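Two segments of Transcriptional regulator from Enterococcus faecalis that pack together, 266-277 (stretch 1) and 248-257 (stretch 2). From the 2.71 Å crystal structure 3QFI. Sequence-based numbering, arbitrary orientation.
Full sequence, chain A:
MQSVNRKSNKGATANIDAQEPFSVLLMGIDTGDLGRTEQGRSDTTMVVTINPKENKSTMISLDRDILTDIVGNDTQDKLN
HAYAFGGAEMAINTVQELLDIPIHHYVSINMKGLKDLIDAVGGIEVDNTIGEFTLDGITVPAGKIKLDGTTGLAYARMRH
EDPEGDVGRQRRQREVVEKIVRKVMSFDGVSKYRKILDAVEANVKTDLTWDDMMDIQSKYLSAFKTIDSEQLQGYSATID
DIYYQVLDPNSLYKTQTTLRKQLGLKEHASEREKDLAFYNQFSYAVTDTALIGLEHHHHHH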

ATOM      1  N   LYS A 266      12.075  17.258  -5.260  1.00 28.53           N
ATOM      2  CA  LYS A 266      12.205  18.396  -4.363  1.00 28.63           C
ATOM      3  C   LYS A 266      10.883  18.738  -3.691  1.00 27.67           C
ATOM      4  O   LYS A 266       9.824  18.215  -4.046  1.00 30.19           O
ATOM      5  CB  LYS A 266      12.742  19.614  -5.133  1.00 29.60           C
ATOM      6  CG  LYS A 266      14.191  19.465  -5.643  1.00 30.85           C
ATOM      7  CD  LYS A 266      14.579  20.619  -6.580  1.00 39.65           C
ATOM      8  CE  LYS A 266      16.066  20.606  -6.962  1.00 39.20           C
ATOM      9  NZ  LYS A 266      16.478  19.418  -7.760  1.00 31.13           N
ATOM     10  N   GLU A 267      10.959  19.608  -2.699  1.00 16.57           N
ATOM     11  CA  GLU A 267       9.777  20.024  -1.974  1.00 15.65           C
ATOM     12  C   GLU A 267       8.808  20.755  -2.910  1.00 13.68           C
ATOM     13  O   GLU A 267       9.223  21.514  -3.780  1.00 18.43           O
ATOM     14  CB  GLU A 267      10.180  20.936  -0.824  1.00 26.88           C
ATOM     15  CG  GLU A 267       9.082  21.132   0.177  1.00 44.52           C
ATOM     16  CD  GLU A 267       9.440  22.123   1.260  1.00 55.27           C
ATOM     17  OE1 GLU A 267      10.426  21.877   1.990  1.00 61.72           O
ATOM     18  OE2 GLU A 267       8.736  23.153   1.373  1.00 60.54           O
ATOM     19  N   HIS A 268       7.514  20.515  -2.735  1.00 14.75           N
ATOM     20  CA  HIS A 268       6.501  21.155  -3.566  1.00  8.18           C
ATOM     21  C   HIS A 268       5.611  22.055  -2.722  1.00 11.95           C
ATOM     22  O   HIS A 268       4.426  21.782  -2.565  1.00 14.38           O
ATOM     23  CB  HIS A 268       5.634  20.105  -4.250  1.00  8.63           C
ATOM     24  CG  HIS A 268       4.853  20.642  -5.402  1.00 16.36           C
ATOM     25  ND1 HIS A 268       3.923  19.892  -6.088  1.00 18.71           N
ATOM     26  CD2 HIS A 268       4.905  21.841  -6.027  1.00 20.76           C
ATOM     27  CE1 HIS A 268       3.439  20.604  -7.089  1.00 30.76           C
ATOM     28  NE2 HIS A 268       4.019  21.790  -7.076  1.00 31.22           N
ATOM     29  N   ALA A 269       6.194  23.126  -2.187  1.00 15.89           N
ATOM     30  CA  ALA A 269       5.493  24.080  -1.330  1.00 19.52           C
ATOM     31  C   ALA A 269       4.099  24.467  -1.800  1.00 22.54           C
ATOM     32  O   ALA A 269       3.234  24.822  -1.001  1.00 22.88           O
ATOM     33  CB  ALA A 269       6.337  25.327  -1.161  1.00  9.77           C
ATOM     34  N   SER A 270       3.893  24.415  -3.104  1.00 22.84           N
ATOM     35  CA  SER A 270       2.603  24.752  -3.684  1.00 19.60           C
ATOM     36  C   SER A 270       1.548  23.740  -3.245  1.00 12.57           C
ATOM     37  O   SER A 270       0.356  24.049  -3.196  1.00 13.13           O
ATOM     38  CB  SER A 270       2.722  24.770  -5.212  1.00 27.07           C
ATOM     39  OG  SER A 270       1.483  25.040  -5.820  1.00 29.74           O
ATOM     40  N   GLU A 271       1.989  22.541  -2.893  1.00  2.72           N
ATOM     41  CA  GLU A 271       1.054  21.493  -2.490  1.00  1.90           C
ATOM     42  C   GLU A 271       0.537  21.701  -1.074  1.00  5.19           C
ATOM     43  O   GLU A 271      -0.511  21.188  -0.681  1.00 13.25           O
ATOM     44  CB  GLU A 271       1.714  20.114  -2.597  1.00  7.60           C
ATOM     45  CG  GLU A 271       0.724  18.970  -2.742  1.00 11.69           C
ATOM     46  CD  GLU A 271       0.019  18.985  -4.085  1.00 16.20           C
ATOM     47  OE1 GLU A 271       0.462  19.733  -4.982  1.00 15.64           O
ATOM     48  OE2 GLU A 271      -0.969  18.241  -4.249  1.00 19.65           O
ATOM     49  N   ARG A 272       1.293  22.448  -0.302  1.00  4.30           N
ATOM     50  CA  ARG A 272       0.898  22.738   1.051  1.00  4.24           C
ATOM     51  C   ARG A 272      -0.362  23.623   1.003  1.00  6.79           C
ATOM     52  O   ARG A 272      -1.313  23.411   1.759  1.00 21.89           O
ATOM     53  CB  ARG A 272       2.076  23.418   1.749  1.00  8.26           C
ATOM     54  CG  ARG A 272       1.740  24.287   2.912  1.00  8.36           C
ATOM     55  CD  ARG A 272       1.742  23.505   4.182  1.00 10.92           C
ATOM     56  NE  ARG A 272       2.066  24.375   5.305  1.00 23.54           N
ATOM     57  CZ  ARG A 272       3.225  25.015   5.444  1.00 32.89           C
ATOM     58  NH1 ARG A 272       4.180  24.884   4.527  1.00 28.92           N
ATOM     59  NH2 ARG A 272       3.431  25.790   6.506  1.00 49.12           N
ATOM     60  N   GLU A 273      -0.400  24.590   0.095  1.00  8.93           N
ATOM     61  CA  GLU A 273      -1.574  25.450   0.022  1.00 11.72           C
ATOM     62  C   GLU A 273      -2.786  24.628  -0.438  1.00 11.48           C
ATOM     63  O   GLU A 273      -3.917  24.873  -0.014  1.00 12.04           O
ATOM     64  CB  GLU A 273      -1.323  26.613  -0.937  1.00 19.59           C
ATOM     65  CG  GLU A 273       0.128  27.061  -0.983  1.00 35.09           C
ATOM     66  CD  GLU A 273       0.644  27.559   0.354  1.00 44.40           C
ATOM     67  OE1 GLU A 273      -0.184  27.742   1.275  1.00 50.35           O
ATOM     68  OE2 GLU A 273       1.872  27.780   0.484  1.00 47.15           O
ATOM     69  N   LYS A 274      -2.554  23.650  -1.307  1.00 10.96           N
ATOM     70  CA  LYS A 274      -3.648  22.807  -1.777  1.00  3.44           C
ATOM     71  C   LYS A 274      -4.163  21.912  -0.643  1.00  1.00           C
ATOM     72  O   LYS A 274      -5.358  21.834  -0.422  1.00  6.28           O
ATOM     73  CB  LYS A 274      -3.175  21.977  -2.968  1.00  4.49           C
ATOM     74  CG  LYS A 274      -4.117  20.886  -3.401  1.00 15.88           C
ATOM     75  CD  LYS A 274      -3.597  20.243  -4.675  1.00 15.67           C
ATOM     76  CE  LYS A 274      -4.363  18.968  -5.023  1.00 19.87           C
ATOM     77  NZ  LYS A 274      -3.976  17.811  -4.157  1.00 15.46           N
ATOM     78  N   ASP A 275      -3.267  21.254   0.091  1.00  8.46           N
ATOM     79  CA  ASP A 275      -3.692  20.393   1.195  1.00  3.94           C
ATOM     80  C   ASP A 275      -4.560  21.127   2.209  1.00  7.39           C
ATOM     81  O   ASP A 275      -5.543  20.585   2.710  1.00 20.63           O
ATOM     82  CB  ASP A 275      -2.490  19.833   1.937  1.00  1.15           C
ATOM     83  CG  ASP A 275      -1.513  19.177   1.025  1.00 13.80           C
ATOM     84  OD1 ASP A 275      -1.943  18.716  -0.060  1.00 11.23           O
ATOM     85  OD2 ASP A 275      -0.315  19.115   1.397  1.00 29.35           O
ATOM     86  N   LEU A 276      -4.166  22.353   2.523  1.00 11.29           N
ATOM     87  CA  LEU A 276      -4.879  23.184   3.482  1.00 17.80           C
ATOM     88  C   LEU A 276      -6.259  23.575   2.943  1.00 12.52           C
ATOM     89  O   LEU A 276      -7.260  23.466   3.654  1.00  8.35           O
ATOM     90  CB  LEU A 276      -4.032  24.428   3.793  1.00 22.50           C
ATOM     91  CG  LEU A 276      -4.596  25.511   4.716  1.00 29.71           C
ATOM     92  CD1 LEU A 276      -4.874  24.934   6.094  1.00 35.69           C
ATOM     93  CD2 LEU A 276      -3.593  26.658   4.823  1.00 34.06           C
ATOM     94  N   ALA A 277      -6.317  24.002   1.684  1.00  4.25           N
ATOM     95  CA  ALA A 277      -7.584  24.393   1.072  1.00  1.00           C
ATOM     96  C   ALA A 277      -8.583  23.253   1.139  1.00  1.00           C
ATOM     97  O   ALA A 277      -9.740  23.448   1.508  1.00  3.91           O
ATOM     98  CB  ALA A 277      -7.369  24.803  -0.372  1.00  1.00           C
TER
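Stretch 2 (248-257) DPNSLYKTQT

Two helices that follow one another in a chain often pack antiparallel, and their contact then depends on which side chains lie over the partner backbone and which reach it from the flank. Stretch 2 of this transcriptional regulator is a good example. Residues 249-257 form a helix that runs against the helix of stretch 1 at 148° between N-to-C directions, with the axes approaching to 8.6 Å. The register follows from the reversed direction: Pro249 lies nearest Asp275, Tyr253 nearest Arg272, and Thr257 nearest Glu267 in the loop before the helix of stretch 1.

Asp248 opens stretch 2 as an N-cap. Its t rotamer brings OD1 to 2.9 Å from Ser251 N, with a weak bond of 2.8 Å from Asn250 N to the same OD1, so amides at the start of the helix that lack a partner in a preceding turn are met. The next residue, Pro249, has its CA-to-CB bond pointing toward stretch 1; its CB lies 3.3 Å from Asp275 O and 3.7 Å from Leu276 CA. The CA atoms of Pro249 and Asp275 are 4.9 Å apart, the shortest CA spacing in the register.

Tyr253 gives the largest covered area. With chi1 at -177° (t) and chi2 at 50°, its ring extends along stretch 1 towards the loop and presents one face to Arg272, whose CB stands 3.7 Å from the ring centroid, almost on the ring normal: a CH-pi contact. The Arg272 chain continues past the ring, with CD 3.8 Å from Tyr253 CD2 and the guanidinium oblique to CE2. At the far end, Tyr253 OH donates to Glu267 OE2 at 2.6 Å, although the modelled position of this hydroxyl is less certain. Glu267 leaves its backbone sideways, but extended t, t torsions bring its carboxylate to the ring edge.

Asp275 is the complementary knob. Its CA-to-CB bond points toward stretch 2, and in the m rotamer the side chain sits among Pro249, Leu252, Tyr253 and Gln256, with OD1 3.6 Å from Leu252 CD1 and OD2 3.6 Å from Tyr253 CB. One turn earlier, Glu271 also starts toward stretch 2, but its p chi2 bends the chain, and OE2 forms a salt bridge with Lys274 NZ at 3.0 Å within its own helix.

Beyond the ring, Thr257 CG2 rests 3.9 Å from Glu267 CG, while a water joins Thr257 OG1 (2.6 Å) to His268 N (2.8 Å), extending the contact into the loop.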

ATOM      1  N   ASP A 248      -5.158  15.469   8.091  1.00 14.34           N
ATOM      2  CA  ASP A 248      -4.621  16.714   8.604  1.00 12.38           C
ATOM      3  C   ASP A 248      -3.744  17.217   7.470  1.00 15.52           C
ATOM      4  O   ASP A 248      -2.831  16.535   7.034  1.00 25.72           O
ATOM      5  CB  ASP A 248      -3.794  16.489   9.864  1.00 18.41           C
ATOM      6  CG  ASP A 248      -3.195  17.779  10.382  1.00 33.05           C
ATOM      7  OD1 ASP A 248      -2.330  18.340   9.673  1.00 33.60           O
ATOM      8  OD2 ASP A 248      -3.593  18.243  11.479  1.00 22.55           O
ATOM      9  N   PRO A 249      -4.015  18.424   6.983  1.00 17.33           N
ATOM     10  CA  PRO A 249      -3.230  18.980   5.880  1.00 21.46           C
ATOM     11  C   PRO A 249      -1.729  19.153   6.129  1.00 17.25           C
ATOM     12  O   PRO A 249      -0.913  18.842   5.259  1.00 19.95           O
ATOM     13  CB  PRO A 249      -3.934  20.305   5.608  1.00 25.60           C
ATOM     14  CG  PRO A 249      -4.391  20.719   6.979  1.00 21.24           C
ATOM     15  CD  PRO A 249      -4.964  19.418   7.511  1.00 12.20           C
ATOM     16  N   ASN A 250      -1.376  19.614   7.319  1.00 20.71           N
ATOM     17  CA  ASN A 250      -0.002  19.865   7.654  1.00 24.64           C
ATOM     18  C   ASN A 250       0.766  18.493   7.853  1.00 20.49           C
ATOM     19  O   ASN A 250       1.915  18.316   7.471  1.00 17.15           O
ATOM     20  CB  ASN A 250       0.067  21.042   8.715  1.00 29.81           C
ATOM     21  CG  ASN A 250       1.094  20.802   9.776  1.00 56.64           C
ATOM     22  OD1 ASN A 250       1.183  19.666  10.353  1.00 71.57           O
ATOM     23  ND2 ASN A 250       1.927  21.842  10.062  1.00 63.71           N
ATOM     24  N   SER A 251       0.065  17.485   8.358  1.00 24.13           N
ATOM     25  CA  SER A 251       0.699  16.173   8.480  1.00 23.84           C
ATOM     26  C   SER A 251       0.805  15.575   7.071  1.00 21.33           C
ATOM     27  O   SER A 251       1.741  14.823   6.781  1.00 26.37           O
ATOM     28  CB  SER A 251      -0.123  15.226   9.356  1.00 33.50           C
ATOM     29  OG  SER A 251       0.286  13.886   9.146  1.00 23.69           O
ATOM     30  N   LEU A 252      -0.154  15.935   6.208  1.00 20.78           N
ATOM     31  CA  LEU A 252      -0.210  15.481   4.813  1.00 14.49           C
ATOM     32  C   LEU A 252       0.979  16.022   4.025  1.00 14.35           C
ATOM     33  O   LEU A 252       1.638  15.287   3.290  1.00  3.32           O
ATOM     34  CB  LEU A 252      -1.494  15.968   4.118  1.00 11.30           C
ATOM     35  CG  LEU A 252      -2.082  15.136   2.952  1.00 13.45           C
ATOM     36  CD1 LEU A 252      -2.960  15.998   2.049  1.00  1.00           C
ATOM     37  CD2 LEU A 252      -0.966  14.515   2.133  1.00  9.31           C
ATOM     38  N   TYR A 253       1.235  17.321   4.159  1.00 14.84           N
ATOM     39  CA  TYR A 253       2.343  17.931   3.440  1.00 12.16           C
ATOM     40  C   TYR A 253       3.650  17.279   3.822  1.00 12.68           C
ATOM     41  O   TYR A 253       4.455  16.946   2.961  1.00 10.92           O
ATOM     42  CB  TYR A 253       2.432  19.441   3.710  1.00 10.64           C
ATOM     43  CG  TYR A 253       3.530  20.136   2.909  1.00  9.94           C
ATOM     44  CD1 TYR A 253       3.646  19.938   1.530  1.00  1.00           C
ATOM     45  CD2 TYR A 253       4.459  20.970   3.526  1.00  3.35           C
ATOM     46  CE1 TYR A 253       4.652  20.541   0.793  1.00  1.99           C
ATOM     47  CE2 TYR A 253       5.477  21.588   2.789  1.00  1.00           C
ATOM     48  CZ  TYR A 253       5.565  21.361   1.421  1.00  4.60           C
ATOM     49  OH  TYR A 253       6.576  21.939   0.685  1.00 11.57           O
ATOM     50  N   LYS A 254       3.862  17.095   5.117  1.00 12.06           N
ATOM     51  CA  LYS A 254       5.092  16.479   5.594  1.00 14.16           C
ATOM     52  C   LYS A 254       5.253  15.096   4.941  1.00 14.65           C
ATOM     53  O   LYS A 254       6.321  14.753   4.438  1.00 15.67           O
ATOM     54  CB  LYS A 254       5.055  16.371   7.124  1.00 11.25           C
ATOM     55  CG  LYS A 254       6.257  15.664   7.726  1.00 17.18           C
ATOM     56  CD  LYS A 254       6.048  15.377   9.196  1.00 22.90           C
ATOM     57  CE  LYS A 254       7.121  14.435   9.686  1.00 30.71           C
ATOM     58  NZ  LYS A 254       7.109  13.152   8.912  1.00 24.36           N
ATOM     59  N   THR A 255       4.185  14.310   4.940  1.00 12.86           N
ATOM     60  CA  THR A 255       4.225  12.992   4.324  1.00 15.07           C
ATOM     61  C   THR A 255       4.583  13.080   2.843  1.00 10.41           C
ATOM     62  O   THR A 255       5.387  12.298   2.345  1.00 19.83           O
ATOM     63  CB  THR A 255       2.878  12.312   4.412  1.00 19.08           C
ATOM     64  OG1 THR A 255       2.469  12.244   5.780  1.00 29.28           O
ATOM     65  CG2 THR A 255       2.952  10.909   3.817  1.00 25.18           C
ATOM     66  N   GLN A 256       3.959  14.023   2.146  1.00  1.55           N
ATOM     67  CA  GLN A 256       4.202  14.235   0.722  1.00  4.44           C
ATOM     68  C   GLN A 256       5.635  14.604   0.439  1.00  1.00           C
ATOM     69  O   GLN A 256       6.258  14.083  -0.479  1.00 15.91           O
ATOM     70  CB  GLN A 256       3.314  15.355   0.178  1.00 11.79           C
ATOM     71  CG  GLN A 256       1.888  14.943  -0.087  1.00  1.00           C
ATOM     72  CD  GLN A 256       0.985  16.127  -0.243  1.00  7.95           C
ATOM     73  OE1 GLN A 256      -0.159  15.997  -0.662  1.00 11.45           O
ATOM     74  NE2 GLN A 256       1.493  17.300   0.103  1.00 15.60           N
ATOM     75  N   THR A 257       6.154  15.535   1.220  1.00  8.45           N
ATOM     76  CA  THR A 257       7.520  15.973   1.029  1.00  5.05           C
ATOM     77  C   THR A 257       8.446  14.796   1.289  1.00 13.75           C
ATOM     78  O   THR A 257       9.400  14.583   0.548  1.00 19.75           O
ATOM     79  CB  THR A 257       7.846  17.146   1.961  1.00  1.00           C
ATOM     80  OG1 THR A 257       6.953  18.230   1.665  1.00  8.43           O
ATOM     81  CG2 THR A 257       9.267  17.608   1.752  1.00  3.23           C
TER
HETATM   82  O   HOH W   1       6.499  18.689  -0.882  1.00 21.58           O